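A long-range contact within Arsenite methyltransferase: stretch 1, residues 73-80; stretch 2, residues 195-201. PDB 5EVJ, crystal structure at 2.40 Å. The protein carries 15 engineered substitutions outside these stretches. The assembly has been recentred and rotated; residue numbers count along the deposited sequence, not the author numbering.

Stretch 1 73-80: GCGNPIPA
Stretch 2 (195-201) MHFSDVY

A loop can pack against a strand without adding to its sheet, using side chains, exposed backbone and a single polar bond. Arsenite methyltransferase offers a compact example. Residues 195-201 lie within a longer β-strand, whereas residues 73-80 form neither helix nor strand; the two run nearly antiparallel, with end-to-end directions 165° apart, and touching residues are at least 117 positions apart in sequence. The register is fixed by C74 opposite D199, with CA atoms 6.6 Å apart, and by P77 opposite F197, with CA atoms 5.4 Å apart. No backbone-to-backbone hydrogen bond joins the stretches. The strand is extended at phi/psi -130/113 (H196), -158/155 (F197), -117/146 (S198), -162/178 (D199) and -103/133 (V200). The CA-to-CB bonds of H196 and S198 point toward the loop and those of F197 (chi1 80°, p) and D199 point away, the usual alternation. Together the two sides bury 348 Å².

The loop enters through G73, extended at -161/162 and without contact. C74 follows at -95/41, its CA-to-CB bond directed toward the strand and chi1 at 54° (p). Its sulfur, covalently bonded to a group elsewhere in the structure, settles over the strand backbone, with C74 SG 3.8 Å from D199 CA. It also meets the apolar side chain of V200 (chi1 173°, t), where C74 SG lies 4.1 Å from V200 CG2. D199 (chi1 -149°, off the standard wells) accepts through OD1 from V200 N at 2.7 Å, while D199 OD2 is satisfied elsewhere in the structure.

G75, at 157/-168, shows how a tight passage can depend on glycine. An ideal CB on G75 would point toward the strand and lie 2.9 Å from S198 OG, a clash, and would also be jammed against the carbonyl oxygen of C74. Without it, G75 CA can sit 4.1 Å from S198 OG. The serine adopts chi1 58° (p), and its hydroxyl packs among loop atoms: C74 O is 3.8 Å from S198 OG, too long to count as a hydrogen bond.

The CA-to-CB bond of N76 (-144/67, chi1 -83°, m) points away from the strand; N76 O accepts a weak hydrogen bond from I78 N at 3.0 Å. That of P77 (-76/42, C-gamma endo) points toward it. P77 CB lies 4.0 Å from S198 OG and 4.1 Å from F197 CA, covering the strand where F197 directs its CA-to-CB bond away. P77 O accepts the sole hydrogen bond between the stretches, from H196 ND1 at 3.5 Å, weak in both length and its 135° angle.

The CA-to-CB bond of I78 (-99/123, chi1 m, chi2 p) points away again. P79 (-79/154, C-gamma endo) completes the contact over one face of the H196 imidazole (chi1 -169°, t; chi2 -80°). P79 CG stands 3.9 Å from the H196 ring centroid and 15° off its normal, a CH-pi arrangement in which the C-H of P79 CG meets the pi cloud. A80 follows at -70/166, without contact.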

# COMPACT_ATOMS: atom_id res chain seq x y z
N GLY A 73 -11.76 0.82 8.54
CA GLY A 73 -10.87 0.20 7.59
C GLY A 73 -10.23 -1.08 8.06
O GLY A 73 -10.13 -1.36 9.26
N CYS A 74 -9.72 -1.83 7.09
CA CYS A 74 -9.14 -3.16 7.32
C CYS A 74 -7.63 -3.12 7.50
O CYS A 74 -6.92 -3.99 6.99
CB CYS A 74 -9.52 -4.16 6.22
SG CYS A 74 -9.21 -3.73 4.48
N GLY A 75 -7.13 -2.13 8.22
CA GLY A 75 -5.70 -2.08 8.39
C GLY A 75 -5.10 -0.75 8.72
O GLY A 75 -5.80 0.21 9.09
N ASN A 76 -3.78 -0.71 8.61
CA ASN A 76 -2.99 0.46 8.93
C ASN A 76 -1.85 0.49 7.94
O ASN A 76 -0.69 0.33 8.33
CB ASN A 76 -2.45 0.37 10.37
CG ASN A 76 -3.48 0.82 11.41
OD1 ASN A 76 -3.99 1.95 11.36
ND2 ASN A 76 -3.78 -0.05 12.35
N PRO A 77 -2.19 0.73 6.65
CA PRO A 77 -1.31 0.70 5.51
C PRO A 77 -0.38 1.93 5.35
O PRO A 77 -0.20 2.36 4.23
CB PRO A 77 -2.30 0.75 4.33
CG PRO A 77 -3.32 1.73 4.81
CD PRO A 77 -3.48 1.35 6.29
N ILE A 78 0.24 2.46 6.39
CA ILE A 78 1.31 3.47 6.17
C ILE A 78 2.64 2.75 6.29
O ILE A 78 2.87 2.15 7.31
CB ILE A 78 1.29 4.64 7.22
CG1 ILE A 78 -0.04 5.44 7.17
CG2 ILE A 78 2.45 5.61 6.97
CD1 ILE A 78 -1.16 4.83 8.02
N PRO A 79 3.51 2.80 5.26
CA PRO A 79 4.75 2.07 5.32
C PRO A 79 5.73 2.81 6.16
O PRO A 79 5.65 4.04 6.22
CB PRO A 79 5.28 2.08 3.88
CG PRO A 79 4.38 2.94 3.09
CD PRO A 79 3.21 3.34 3.93
N ALA A 80 6.69 2.08 6.74
CA ALA A 80 7.83 2.69 7.43
C ALA A 80 8.72 3.32 6.35
O ALA A 80 8.59 3.04 5.17
CB ALA A 80 8.60 1.62 8.21
N MET A 195 2.76 1.91 -4.59
CA MET A 195 1.42 1.82 -4.07
C MET A 195 1.42 0.77 -2.99
O MET A 195 1.74 -0.35 -3.24
CB MET A 195 0.42 1.47 -5.14
CG MET A 195 -1.01 1.42 -4.58
SD MET A 195 -2.20 1.37 -5.96
CE MET A 195 -3.71 1.28 -4.97
N HIS A 196 1.04 1.14 -1.78
CA HIS A 196 1.10 0.34 -0.60
C HIS A 196 -0.30 0.43 0.03
O HIS A 196 -0.69 1.48 0.54
CB HIS A 196 2.11 0.92 0.34
CG HIS A 196 2.48 0.06 1.49
ND1 HIS A 196 1.69 -0.06 2.62
CD2 HIS A 196 3.62 -0.62 1.76
CE1 HIS A 196 2.29 -0.82 3.51
NE2 HIS A 196 3.44 -1.21 2.99
N PHE A 197 -1.03 -0.66 0.06
CA PHE A 197 -2.46 -0.58 0.42
C PHE A 197 -3.01 -1.92 0.93
O PHE A 197 -2.45 -2.99 0.65
CB PHE A 197 -3.23 -0.07 -0.80
CG PHE A 197 -3.51 -1.10 -1.83
CD1 PHE A 197 -2.51 -1.61 -2.64
CD2 PHE A 197 -4.83 -1.51 -2.03
CE1 PHE A 197 -2.79 -2.55 -3.64
CE2 PHE A 197 -5.15 -2.40 -3.01
CZ PHE A 197 -4.12 -2.95 -3.81
N SER A 198 -4.06 -1.85 1.73
CA SER A 198 -4.67 -3.04 2.26
C SER A 198 -6.08 -3.14 1.73
O SER A 198 -6.74 -2.12 1.47
CB SER A 198 -4.65 -3.04 3.80
OG SER A 198 -5.33 -1.89 4.29
N ASP A 199 -6.52 -4.36 1.51
CA ASP A 199 -7.86 -4.56 1.03
C ASP A 199 -8.24 -6.01 1.28
O ASP A 199 -7.43 -6.81 1.81
CB ASP A 199 -8.00 -4.16 -0.46
CG ASP A 199 -9.41 -3.61 -0.81
OD1 ASP A 199 -10.38 -4.03 -0.16
OD2 ASP A 199 -9.59 -2.76 -1.73
N VAL A 200 -9.46 -6.35 0.95
CA VAL A 200 -9.90 -7.72 1.20
C VAL A 200 -9.91 -8.54 -0.08
O VAL A 200 -10.36 -8.09 -1.12
CB VAL A 200 -11.28 -7.71 1.87
CG1 VAL A 200 -11.80 -9.14 1.96
CG2 VAL A 200 -11.16 -7.12 3.26
N TYR A 201 -9.36 -9.74 -0.02
CA TYR A 201 -9.33 -10.65 -1.19
C TYR A 201 -9.89 -12.01 -0.83
O TYR A 201 -10.07 -12.32 0.39
CB TYR A 201 -7.86 -10.81 -1.68
CG TYR A 201 -7.29 -9.46 -2.07
CD1 TYR A 201 -6.67 -8.66 -1.10
CD2 TYR A 201 -7.43 -8.95 -3.37
CE1 TYR A 201 -6.21 -7.39 -1.42
CE2 TYR A 201 -6.97 -7.66 -3.69
CZ TYR A 201 -6.36 -6.91 -2.68
OH TYR A 201 -5.85 -5.67 -2.95